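Calcium-dependent protein kinase, putative (Plasmodium falciparum, PDB 3MSE) probably acts as a calcium-dependent serine/threonine protein kinase, of which this chain is the C-terminal, calcium-binding EF-hand part. Local coordinates at residues S17-I22 with S128-L133; I24-H29 with N115-D120; E94-A97 with R101-N104; G123-S128 with N146-V151. All blocks are in the same frame, centred on the assembly; numbering follows the deposited sequence. Where two conformers were deposited one is given.

Interaction 1: S17-I22 with S128-L133; sequences SNIRNI and SDIVSL. With CA (calcium ion), chain B.
N21 OD1 takes two donors from one arginine, NE of R20 at 3.0 Å and NH2 of R20 at 2.8 Å, well clear of the seam where I19 and I22 meet I130 and L133. The oxygen lies close to the guanidinium plane, 10° out of it for NE, and is held side-on. ND2 of N21 donates to the carbonyl of Y13, which with the grip on OD1 settles the amide flip; NH1 of R20 turns to T179. S17 caps this helix start, its OG accepting from R20 N at 3.1 Å. The seam itself is apolar. The methyl CG2 of I22 faces the isopropyl fork of L133, with L133 CG at 3.9 Å; L133 CG stands anti to its backbone N (chi1 -178°), which carries the fork out to that methyl. One turn earlier, I19 CD1 meets I130 CG2 at 4.1 Å, the two side chains lying obliquely across each other. The start of the long helix 18-48 is thereby laid on the exiting helix of an EF-hand, whose D129 fills the twelfth position of the calcium loop. D129 gives the calcium ion OD2 at 2.5 Å, while its OD1 stays farther off and accepts from a calcium-bound water at 2.9 Å; D129 OD2 also receives S126 N. F147 touches both I19 and I130, and I84 of the second subunit packs on I22.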
loop_
_atom_site.group_PDB
_atom_site.type_symbol
_atom_site.label_atom_id
_atom_site.label_comp_id
_atom_site.label_asym_id
_atom_site.label_seq_id
_atom_site.Cartn_x
_atom_site.Cartn_y
_atom_site.Cartn_z
ATOM N N SER A 17 -9.037 17.358 -12.215
ATOM C CA SER A 17 -8.882 18.681 -11.612
ATOM C C SER A 17 -7.660 18.752 -10.704
ATOM O O SER A 17 -7.141 17.727 -10.253
ATOM C CB SER A 17 -10.136 19.055 -10.824
ATOM O OG SER A 17 -10.326 18.191 -9.708
ATOM N N ASN A 18 -7.205 19.971 -10.438
ATOM C CA ASN A 18 -6.107 20.169 -9.534
ATOM C C ASN A 18 -6.423 19.637 -8.136
ATOM O O ASN A 18 -5.588 18.975 -7.526
ATOM C CB ASN A 18 -5.705 21.637 -9.517
ATOM C CG ASN A 18 -4.873 22.021 -10.727
ATOM O OD1 ASN A 18 -3.919 21.321 -11.097
ATOM N ND2 ASN A 18 -5.217 23.144 -11.341
ATOM N N ILE A 19 -7.653 19.852 -7.677
ATOM C CA ILE A 19 -8.086 19.357 -6.352
ATOM C C ILE A 19 -8.119 17.826 -6.250
ATOM O O ILE A 19 -7.642 17.245 -5.258
ATOM C CB ILE A 19 -9.419 20.014 -5.896
ATOM C CG1 ILE A 19 -9.181 21.522 -5.660
ATOM C CG2 ILE A 19 -9.958 19.347 -4.632
ATOM C CD1 ILE A 19 -10.451 22.374 -5.477
ATOM N N ARG A 20 -8.650 17.162 -7.275
ATOM C CA ARG A 20 -8.577 15.690 -7.351
ATOM C C ARG A 20 -7.139 15.225 -7.229
ATOM O O ARG A 20 -6.827 14.298 -6.475
ATOM C CB ARG A 20 -9.147 15.204 -8.693
ATOM C CG ARG A 20 -9.753 13.820 -8.687
ATOM C CD ARG A 20 -8.785 12.647 -8.708
ATOM N NE ARG A 20 -7.735 12.692 -9.721
ATOM C CZ ARG A 20 -7.345 11.651 -10.470
ATOM N NH1 ARG A 20 -7.952 10.478 -10.385
ATOM N NH2 ARG A 20 -6.353 11.796 -11.336
ATOM N N ASN A 21 -6.256 15.872 -7.975
ATOM C CA ASN A 21 -4.870 15.454 -7.996
ATOM C C ASN A 21 -4.121 15.818 -6.701
ATOM O O ASN A 21 -3.220 15.110 -6.296
ATOM C CB ASN A 21 -4.177 16.005 -9.242
ATOM C CG ASN A 21 -4.684 15.329 -10.534
ATOM O OD1 ASN A 21 -5.390 14.327 -10.474
ATOM N ND2 ASN A 21 -4.331 15.887 -11.680
ATOM N N ILE A 22 -4.514 16.903 -6.055
ATOM C CA ILE A 22 -3.975 17.227 -4.723
ATOM C C ILE A 22 -4.290 16.094 -3.742
ATOM O O ILE A 22 -3.402 15.611 -3.024
ATOM C CB ILE A 22 -4.471 18.594 -4.237
ATOM C CG1 ILE A 22 -3.746 19.676 -5.036
ATOM C CG2 ILE A 22 -4.173 18.774 -2.702
ATOM C CD1 ILE A 22 -4.436 21.008 -5.037
ATOM N N SER A 128 -14.575 24.826 3.969
ATOM C CA SER A 128 -13.391 25.372 4.627
ATOM C C SER A 128 -12.250 24.345 4.733
ATOM O O SER A 128 -11.075 24.715 4.740
ATOM C CB SER A 128 -13.738 25.987 5.997
ATOM O OG SER A 128 -13.756 25.010 7.023
ATOM N N ASP A 129 -12.587 23.063 4.809
ATOM C CA ASP A 129 -11.560 22.022 4.784
ATOM C C ASP A 129 -10.794 21.987 3.447
ATOM O O ASP A 129 -9.582 21.707 3.419
ATOM C CB ASP A 129 -12.177 20.662 5.071
ATOM C CG ASP A 129 -12.572 20.494 6.529
ATOM O OD1 ASP A 129 -11.894 21.059 7.419
ATOM O OD2 ASP A 129 -13.552 19.782 6.786
ATOM N N ILE A 130 -11.503 22.293 2.361
ATOM C CA ILE A 130 -10.898 22.351 1.025
ATOM C C ILE A 130 -10.134 23.653 0.839
ATOM O O ILE A 130 -9.046 23.664 0.256
ATOM C CB ILE A 130 -11.959 22.176 -0.113
ATOM C CG1 ILE A 130 -12.645 20.803 -0.017
ATOM C CG2 ILE A 130 -11.313 22.382 -1.501
ATOM C CD1 ILE A 130 -11.721 19.593 -0.193
ATOM N N VAL A 131 -10.689 24.757 1.345
ATOM C CA VAL A 131 -9.960 26.029 1.359
ATOM C C VAL A 131 -8.606 25.820 2.052
ATOM O O VAL A 131 -7.559 26.290 1.585
ATOM C CB VAL A 131 -10.783 27.157 2.044
ATOM C CG1 VAL A 131 -9.948 28.455 2.208
ATOM C CG2 VAL A 131 -12.072 27.445 1.267
ATOM N N SER A 132 -8.621 25.066 3.142
ATOM C CA SER A 132 -7.394 24.845 3.883
ATOM C C SER A 132 -6.437 23.947 3.103
ATOM O O SER A 132 -5.231 24.222 3.009
ATOM C CB SER A 132 -7.699 24.246 5.262
ATOM O OG SER A 132 -6.473 23.992 5.920
ATOM N N LEU A 133 -6.990 22.881 2.533
ATOM C CA LEU A 133 -6.213 21.960 1.710
ATOM C C LEU A 133 -5.445 22.706 0.607
ATOM O O LEU A 133 -4.311 22.361 0.301
ATOM C CB LEU A 133 -7.135 20.878 1.095
ATOM C CG LEU A 133 -6.453 19.806 0.242
ATOM C CD1 LEU A 133 -5.490 18.976 1.077
ATOM C CD2 LEU A 133 -7.486 18.901 -0.400
HETATM CA CA CA B . -14.586 18.753 8.815
HETATM O O HOH W 1 -12.882 19.909 9.857
HETATM O O HOH W 2 -15.694 20.383 8.542
#

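Interaction 2: I24-H29 with N115-D120; sequences INIMAH and NKIDKD. With CA (calcium ion), chain B.
I26 reaches across to two consecutive residues of the entering EF-hand helix, I117 and K116, with a different branch for each. The apolar part is led by its longer arm: I26 CD1 lies 3.9 Å from I117 CG1 and touches the CD1 methyl of I117 almost as closely. The shorter branch, I26 CG2, rests against the aliphatic stem of K116, 4.1 Å from K116 CD, with the two side chains running past each other in opposite directions. Charge plays a lesser part. The lysine stem is extended until its last torsion, which bends (chi4 53°), and its NZ forms only a long, weak ion pair with E30. Metal ligation follows directly after I117. The chain leaves helical geometry at D118, the centre of an inverse gamma turn, and D118 OD2 binds the calcium ion at 2.3 Å, while D118 OD1 accepts from the amide of G123. Its CG is anti to the backbone N (chi1 176°), which carries the carboxylate to the metal. A calcium-bound water in turn accepts from D120 N at 2.7 Å. Around the contact, W102 of the second subunit packs against I24 and M27, while A113 and L133 also pack on I26, so helix 18-48 rests on both the entering helix 109-117 and the exiting helix 127-133.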
loop_
_atom_site.group_PDB
_atom_site.type_symbol
_atom_site.label_atom_id
_atom_site.label_comp_id
_atom_site.label_asym_id
_atom_site.label_seq_id
_atom_site.Cartn_x
_atom_site.Cartn_y
_atom_site.Cartn_z
ATOM N N ILE A 24 -4.964 13.012 -4.663
ATOM C CA ILE A 24 -4.097 11.904 -5.085
ATOM C C ILE A 24 -2.696 12.030 -4.462
ATOM O O ILE A 24 -2.116 11.028 -4.053
ATOM C CB ILE A 24 -3.950 11.791 -6.665
ATOM C CG1 ILE A 24 -5.285 11.461 -7.362
ATOM C CG2 ILE A 24 -2.884 10.787 -7.017
ATOM C CD1 ILE A 24 -5.752 9.997 -7.225
ATOM N N ASN A 25 -2.146 13.245 -4.413
ATOM C CA ASN A 25 -0.813 13.460 -3.785
ATOM C C ASN A 25 -0.718 13.081 -2.288
ATOM O O ASN A 25 0.320 12.587 -1.839
ATOM C CB ASN A 25 -0.313 14.896 -3.992
ATOM C CG ASN A 25 0.490 15.050 -5.268
ATOM O OD1 ASN A 25 1.718 15.051 -5.237
ATOM N ND2 ASN A 25 -0.205 15.173 -6.407
ATOM N N ILE A 26 -1.809 13.290 -1.556
ATOM C CA ILE A 26 -1.922 12.834 -0.160
ATOM C C ILE A 26 -1.745 11.320 -0.075
ATOM O O ILE A 26 -0.935 10.812 0.715
ATOM C CB ILE A 26 -3.281 13.244 0.487
ATOM C CG1 ILE A 26 -3.375 14.759 0.608
ATOM C CG2 ILE A 26 -3.462 12.567 1.881
ATOM C CD1 ILE A 26 -4.820 15.263 0.741
ATOM N N MET A 27 -2.483 10.600 -0.914
ATOM C CA MET A 27 -2.336 9.149 -1.002
ATOM C C MET A 27 -0.950 8.736 -1.482
ATOM O O MET A 27 -0.392 7.731 -1.019
ATOM C CB MET A 27 -3.416 8.572 -1.907
ATOM C CG MET A 27 -4.797 8.646 -1.305
ATOM S SD MET A 27 -5.975 7.709 -2.303
ATOM C CE MET A 27 -6.273 8.882 -3.610
ATOM N N ALA A 28 -0.387 9.519 -2.402
ATOM C CA ALA A 28 0.944 9.242 -2.932
ATOM C C ALA A 28 2.001 9.346 -1.843
ATOM O O ALA A 28 2.973 8.580 -1.833
ATOM C CB ALA A 28 1.277 10.180 -4.066
ATOM N N HIS A 29 1.825 10.312 -0.946
ATOM C CA HIS A 29 2.718 10.419 0.196
ATOM C C HIS A 29 2.674 9.155 1.072
ATOM O O HIS A 29 3.720 8.672 1.505
ATOM C CB HIS A 29 2.468 11.669 1.049
ATOM C CG HIS A 29 3.430 11.778 2.190
ATOM N ND1 HIS A 29 3.073 11.510 3.497
ATOM C CD2 HIS A 29 4.763 12.024 2.206
ATOM C CE1 HIS A 29 4.137 11.632 4.274
ATOM N NE2 HIS A 29 5.175 11.940 3.514
ATOM N N ASN A 115 -9.314 11.670 6.323
ATOM C CA ASN A 115 -9.040 12.093 7.701
ATOM C C ASN A 115 -8.091 13.265 7.765
ATOM O O ASN A 115 -8.287 14.164 8.572
ATOM C CB ASN A 115 -8.514 10.933 8.552
ATOM C CG ASN A 115 -9.622 9.982 8.985
ATOM O OD1 ASN A 115 -10.793 10.359 9.035
ATOM N ND2 ASN A 115 -9.261 8.750 9.286
ATOM N N LYS A 116 -7.074 13.271 6.904
ATOM C CA LYS A 116 -6.168 14.418 6.822
ATOM C C LYS A 116 -6.882 15.692 6.390
ATOM O O LYS A 116 -6.562 16.771 6.877
ATOM C CB LYS A 116 -4.983 14.132 5.908
ATOM C CG LYS A 116 -3.939 13.253 6.566
ATOM C CD LYS A 116 -2.637 13.235 5.795
ATOM C CE LYS A 116 -1.552 12.506 6.596
ATOM N NZ LYS A 116 -1.991 11.137 7.033
ATOM N N ILE A 117 -7.860 15.561 5.500
ATOM C CA ILE A 117 -8.582 16.721 4.979
ATOM C C ILE A 117 -9.605 17.277 5.986
ATOM O O ILE A 117 -9.787 18.483 6.091
ATOM C CB ILE A 117 -9.251 16.417 3.612
ATOM C CG1 ILE A 117 -8.181 16.095 2.546
ATOM C CG2 ILE A 117 -10.096 17.592 3.150
ATOM C CD1 ILE A 117 -8.734 15.393 1.297
ATOM N N ASP A 118 -10.272 16.379 6.703
ATOM C CA ASP A 118 -11.223 16.739 7.744
ATOM C C ASP A 118 -10.429 17.225 8.973
ATOM O O ASP A 118 -10.194 16.460 9.912
ATOM C CB ASP A 118 -12.059 15.499 8.065
ATOM C CG ASP A 118 -13.029 15.708 9.209
ATOM O OD1 ASP A 118 -13.410 14.681 9.815
ATOM O OD2 ASP A 118 -13.416 16.871 9.489
ATOM N N LYS A 119 -10.001 18.487 8.943
ATOM C CA LYS A 119 -9.079 19.023 9.961
ATOM C C LYS A 119 -9.621 18.818 11.376
ATOM O O LYS A 119 -8.882 18.418 12.278
ATOM C CB LYS A 119 -8.798 20.519 9.738
ATOM C CG LYS A 119 -7.866 20.863 8.582
ATOM C CD LYS A 119 -7.932 22.383 8.260
ATOM C CE LYS A 119 -6.849 23.230 8.991
ATOM N NZ LYS A 119 -6.754 24.709 8.560
ATOM N N ASP A 120 -10.920 19.071 11.544
ATOM C CA ASP A 120 -11.562 19.066 12.861
ATOM C C ASP A 120 -12.208 17.731 13.246
ATOM O O ASP A 120 -12.951 17.656 14.235
ATOM C CB ASP A 120 -12.574 20.215 12.956
ATOM C CG ASP A 120 -11.915 21.582 12.847
ATOM O OD1 ASP A 120 -10.902 21.818 13.548
ATOM O OD2 ASP A 120 -12.404 22.425 12.060
HETATM CA CA CA B . -14.586 18.753 8.815
HETATM O O HOH W 1 -12.882 19.909 9.857
HETATM O O HOH W 2 -15.694 20.383 8.542
#

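Interaction 3: E94-A97 with R101-N104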
loop_
_atom_site.group_PDB
_atom_site.type_symbol
_atom_site.label_atom_id
_atom_site.label_comp_id
_atom_site.label_asym_id
_atom_site.label_seq_id
_atom_site.Cartn_x
_atom_site.Cartn_y
_atom_site.Cartn_z
ATOM N N GLU A 94 7.641 -14.088 2.698
ATOM C CA GLU A 94 7.461 -14.617 4.058
ATOM C C GLU A 94 8.222 -13.828 5.142
ATOM O O GLU A 94 7.707 -13.646 6.264
ATOM C CB GLU A 94 7.814 -16.094 4.096
ATOM C CG GLU A 94 6.883 -16.926 3.176
ATOM C CD GLU A 94 7.437 -18.304 2.833
ATOM O OE1 GLU A 94 6.734 -19.041 2.103
ATOM O OE2 GLU A 94 8.552 -18.666 3.290
ATOM N N PHE A 95 9.409 -13.345 4.781
ATOM C CA PHE A 95 10.263 -12.561 5.667
ATOM C C PHE A 95 9.577 -11.238 5.908
ATOM O O PHE A 95 9.463 -10.758 7.029
ATOM C CB PHE A 95 11.637 -12.320 5.025
ATOM C CG PHE A 95 12.595 -11.514 5.888
ATOM C CD1 PHE A 95 12.981 -10.234 5.513
ATOM C CD2 PHE A 95 13.120 -12.052 7.070
ATOM C CE1 PHE A 95 13.887 -9.497 6.298
ATOM C CE2 PHE A 95 14.023 -11.318 7.871
ATOM C CZ PHE A 95 14.408 -10.059 7.492
ATOM N N MET A 96 9.093 -10.657 4.826
ATOM C CA MET A 96 8.519 -9.353 4.886
ATOM C C MET A 96 7.164 -9.331 5.622
ATOM O O MET A 96 6.828 -8.348 6.310
ATOM C CB MET A 96 8.499 -8.786 3.465
ATOM C CG MET A 96 7.187 -8.500 2.930
ATOM S SD MET A 96 7.122 -6.767 3.222
ATOM C CE MET A 96 5.348 -6.635 3.323
ATOM N N ALA A 97 6.415 -10.423 5.523
ATOM C CA ALA A 97 5.191 -10.593 6.288
ATOM C C ALA A 97 5.427 -10.471 7.814
ATOM O O ALA A 97 4.605 -9.925 8.520
ATOM C CB ALA A 97 4.558 -11.932 5.969
ATOM N N ARG A 101 4.959 -3.736 9.926
ATOM C CA ARG A 101 3.960 -3.372 10.931
ATOM C C ARG A 101 2.599 -3.195 10.275
ATOM O O ARG A 101 2.361 -2.215 9.576
ATOM C CB ARG A 101 4.350 -2.104 11.695
ATOM C CG ARG A 101 3.484 -1.856 12.935
ATOM C CD ARG A 101 4.141 -0.858 13.881
ATOM N NE ARG A 101 3.337 -0.592 15.075
ATOM C CZ ARG A 101 2.565 0.481 15.242
ATOM N NH1 ARG A 101 1.876 0.636 16.363
ATOM N NH2 ARG A 101 2.475 1.399 14.290
ATOM N N TRP A 102 1.716 -4.154 10.526
ATOM C CA TRP A 102 0.406 -4.215 9.884
ATOM C C TRP A 102 -0.634 -3.282 10.512
ATOM O O TRP A 102 -1.651 -2.984 9.890
ATOM C CB TRP A 102 -0.077 -5.674 9.803
ATOM C CG TRP A 102 0.787 -6.460 8.842
ATOM C CD1 TRP A 102 1.812 -7.304 9.158
ATOM C CD2 TRP A 102 0.745 -6.396 7.416
ATOM N NE1 TRP A 102 2.405 -7.788 8.013
ATOM C CE2 TRP A 102 1.762 -7.244 6.928
ATOM C CE3 TRP A 102 -0.061 -5.709 6.498
ATOM C CZ2 TRP A 102 1.989 -7.428 5.557
ATOM C CZ3 TRP A 102 0.167 -5.892 5.139
ATOM C CH2 TRP A 102 1.174 -6.751 4.684
ATOM N N LYS A 103 -0.356 -2.799 11.721
ATOM C CA LYS A 103 -1.266 -1.894 12.439
ATOM C C LYS A 103 -1.705 -0.684 11.575
ATOM O O LYS A 103 -0.879 -0.041 10.933
ATOM C CB LYS A 103 -0.622 -1.457 13.771
ATOM C CG LYS A 103 -1.425 -0.475 14.618
ATOM C CD LYS A 103 -2.516 -1.155 15.443
ATOM C CE LYS A 103 -3.245 -0.133 16.311
ATOM N NZ LYS A 103 -4.437 -0.733 16.962
ATOM N N ASN A 104 -3.016 -0.419 11.556
ATOM C CA ASN A 104 -3.632 0.677 10.769
ATOM C C ASN A 104 -3.616 0.500 9.227
ATOM O O ASN A 104 -3.772 1.480 8.485
ATOM C CB ASN A 104 -3.032 2.044 11.177
#
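W102 reaches back along its own chain to A97 and M96, and its indole carries the whole contact. From CB, with CG anti to the carbonyl carbon (chi1 -68°), the ring extends toward the helix just left behind. CD1 passes A97 O at 3.9 Å, and the next ring atom makes the polar bond: W102 NE1 donates to A97 O at 3.1 Å. The oxygen lies in line with the ring edge, only 4° out of the indole plane, and the N-H points at it with an angle of 162°. That carbonyl belongs to the end of helix 92-99, the exiting helix of the second EF-hand in the N-terminal pair. The amide four residues on, R101 N, is 6.4 Å from A97 O, too far for the i to i+4 bond, and the indole N-H donates to this carbonyl near the helix end. This bond also satisfies the buried NE1. On the benzene half, CZ2 of W102 meets CE of M96 at 4.1 Å, and CH2 of W102 lies a little farther from the same methyl. The methionine side chain, bent at chi2, runs at about a right angle to that of W102, and its methyl meets the ring at a slant. Outside the pair, the ring of Y100 packs edge-to-face with W102. The second subunit closes over this region, with its I24 on W102, its N25 on A97 and its L31 on M96.

Interaction 4: G123-S128 with N146-V151; sequences GYISKS and NFFLSV. With CA (calcium ion), chain B.
The second half of an EF-hand calcium loop, with the first turn of its exiting helix, is met here by a phenylalanine from the helix that follows. F148 carries the contact, and it touches backbone more than side chains. Two carbonyl oxygens lie at the edge of its ring, close to the ring plane: S126 O is 3.4 Å from F148 CZ, and I125 O is 3.7 Å from F148 CE1. The arrangement is probably mildly favourable, the C-H rim of the ring being slightly positive. K127 N approaches CZ obliquely at 3.5 Å, and K127 CA packs on CE2. Side chains add little: I125 CG2 stands 4.5 Å from F148 CZ, and the stem of K127 passes CE2 before NZ leads off to N141. The loop segment also faces the metal. Y124 binds the calcium ion through its backbone O at 2.4 Å, as expected for the seventh loop position. S126, two residues on, reaches the ion through water: its OG is 2.9 Å from a water bound to calcium, and it sits at the N-cap of the exiting helix. I125 pairs by backbone hydrogen bonds with I167, the kind of bridge that joins the loops of paired EF-hands. Its side chain enters the core between F114 and I117 of helix 109-117, I130 of helix 127-133 and F172 of helix 169-177, while F148 of helix 141-152 packs on I130 and I167.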
loop_
_atom_site.group_PDB
_atom_site.type_symbol
_atom_site.label_atom_id
_atom_site.label_comp_id
_atom_site.label_asym_id
_atom_site.label_seq_id
_atom_site.Cartn_x
_atom_site.Cartn_y
_atom_site.Cartn_z
ATOM N N GLY A 123 -15.985 14.210 10.803
ATOM C CA GLY A 123 -16.517 13.233 9.835
ATOM C C GLY A 123 -17.083 13.786 8.531
ATOM O O GLY A 123 -17.649 13.040 7.726
ATOM N N TYR A 124 -16.939 15.090 8.312
ATOM C CA TYR A 124 -17.407 15.716 7.077
ATOM C C TYR A 124 -16.346 16.628 6.474
ATOM O O TYR A 124 -15.673 17.369 7.201
ATOM C CB TYR A 124 -18.700 16.500 7.328
ATOM C CG TYR A 124 -19.918 15.612 7.529
ATOM C CD1 TYR A 124 -20.739 15.269 6.454
ATOM C CD2 TYR A 124 -20.242 15.110 8.796
ATOM C CE1 TYR A 124 -21.855 14.443 6.630
ATOM C CE2 TYR A 124 -21.356 14.280 8.984
ATOM C CZ TYR A 124 -22.158 13.953 7.898
ATOM O OH TYR A 124 -23.258 13.137 8.076
ATOM N N ILE A 125 -16.196 16.576 5.147
ATOM C CA ILE A 125 -15.335 17.534 4.450
ATOM C C ILE A 125 -16.142 18.769 4.054
ATOM O O ILE A 125 -16.973 18.712 3.153
ATOM C CB ILE A 125 -14.592 16.917 3.223
ATOM C CG1 ILE A 125 -13.479 15.971 3.691
ATOM C CG2 ILE A 125 -14.003 18.022 2.330
ATOM C CD1 ILE A 125 -12.770 15.224 2.556
ATOM N N SER A 126 -15.884 19.880 4.744
ATOM C CA SER A 126 -16.565 21.145 4.473
ATOM C C SER A 126 -15.836 21.943 3.410
ATOM O O SER A 126 -14.727 21.594 2.983
ATOM C CB SER A 126 -16.687 21.987 5.753
ATOM O OG SER A 126 -15.413 22.249 6.337
ATOM N N LYS A 127 -16.476 23.019 2.980
ATOM C CA LYS A 127 -15.871 23.972 2.079
ATOM C C LYS A 127 -14.558 24.519 2.673
ATOM O O LYS A 127 -13.540 24.626 1.969
ATOM C CB LYS A 127 -16.867 25.099 1.803
ATOM C CG LYS A 127 -16.679 25.809 0.480
ATOM C CD LYS A 127 -15.859 27.084 0.642
ATOM C CE LYS A 127 -15.658 27.796 -0.684
ATOM N NZ LYS A 127 -16.930 28.331 -1.245
ATOM N N SER A 128 -14.575 24.826 3.969
ATOM C CA SER A 128 -13.391 25.372 4.627
ATOM C C SER A 128 -12.250 24.345 4.733
ATOM O O SER A 128 -11.075 24.715 4.740
ATOM C CB SER A 128 -13.738 25.987 5.997
ATOM O OG SER A 128 -13.756 25.010 7.023
ATOM N N ASN A 146 -16.602 24.018 -8.120
ATOM C CA ASN A 146 -16.564 22.944 -9.122
ATOM C C ASN A 146 -16.363 21.570 -8.494
ATOM O O ASN A 146 -17.073 20.615 -8.830
ATOM C CB ASN A 146 -15.453 23.191 -10.145
ATOM C CG ASN A 146 -15.705 24.418 -11.005
ATOM O OD1 ASN A 146 -16.810 24.979 -11.007
ATOM N ND2 ASN A 146 -14.679 24.840 -11.755
ATOM N N PHE A 147 -15.404 21.476 -7.574
ATOM C CA PHE A 147 -15.100 20.207 -6.927
ATOM C C PHE A 147 -16.296 19.658 -6.137
ATOM O O PHE A 147 -16.575 18.453 -6.189
ATOM C CB PHE A 147 -13.847 20.322 -6.054
ATOM C CG PHE A 147 -13.628 19.147 -5.143
ATOM C CD1 PHE A 147 -13.946 19.237 -3.790
ATOM C CD2 PHE A 147 -13.113 17.952 -5.635
ATOM C CE1 PHE A 147 -13.752 18.155 -2.941
ATOM C CE2 PHE A 147 -12.916 16.863 -4.796
ATOM C CZ PHE A 147 -13.237 16.967 -3.439
ATOM N N PHE A 148 -17.003 20.536 -5.425
ATOM C CA PHE A 148 -18.168 20.118 -4.630
ATOM C C PHE A 148 -19.340 19.664 -5.507
ATOM O O PHE A 148 -20.052 18.710 -5.168
ATOM C CB PHE A 148 -18.589 21.207 -3.637
ATOM C CG PHE A 148 -17.832 21.154 -2.329
ATOM C CD1 PHE A 148 -18.318 20.414 -1.261
ATOM C CD2 PHE A 148 -16.618 21.828 -2.183
ATOM C CE1 PHE A 148 -17.614 20.354 -0.059
ATOM C CE2 PHE A 148 -15.907 21.773 -0.989
ATOM C CZ PHE A 148 -16.397 21.034 0.071
ATOM N N LEU A 149 -19.513 20.340 -6.640
ATOM C CA LEU A 149 -20.519 19.959 -7.618
ATOM C C LEU A 149 -20.204 18.583 -8.217
ATOM O O LEU A 149 -21.096 17.724 -8.322
ATOM C CB LEU A 149 -20.667 21.046 -8.697
ATOM C CG LEU A 149 -21.267 22.372 -8.182
ATOM C CD1 LEU A 149 -21.064 23.532 -9.167
ATOM C CD2 LEU A 149 -22.755 22.240 -7.779
ATOM N N SER A 150 -18.933 18.366 -8.565
ATOM C CA SER A 150 -18.484 17.071 -9.080
ATOM C C SER A 150 -18.759 15.929 -8.098
ATOM O O SER A 150 -19.344 14.911 -8.474
ATOM C CB SER A 150 -17.009 17.114 -9.475
ATOM O OG SER A 150 -16.790 18.042 -10.527
ATOM N N VAL A 151 -18.350 16.106 -6.842
ATOM C CA VAL A 151 -18.605 15.116 -5.795
ATOM C C VAL A 151 -20.102 14.770 -5.664
ATOM O O VAL A 151 -20.469 13.595 -5.557
ATOM C CB VAL A 151 -18.030 15.574 -4.427
ATOM C CG1 VAL A 151 -18.531 14.682 -3.287
ATOM C CG2 VAL A 151 -16.503 15.592 -4.461
HETATM CA CA CA B . -14.586 18.753 8.815
HETATM O O HOH W 2 -15.694 20.383 8.542
HETATM O O HOH W 1 -12.882 19.909 9.857
#

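How the interactions relate
Interactions 1, 2 and 4 surround one calcium ion, to which they bring D129, D118 and Y124; D122 and two waters are also among its ligands. Interactions 1 and 2 lie in succession along helix 18-48, their centres 10 Å apart, and are joined by L133 CD1 against I26 CD1 at 3.8 Å and S132 OG with K119 NZ at 2.8 Å. Interaction 4 joins interaction 1 through I130 CG1 and F148 CE2, 3.5 Å apart, and interaction 2 through I117 CG2 and I125 CD1. Interaction 3 is separate, its centre 32 Å from that of interaction 1 within the chain, yet its W102 packs on the 24-29 region of the other subunit, linking it to interaction 2 across the dimer.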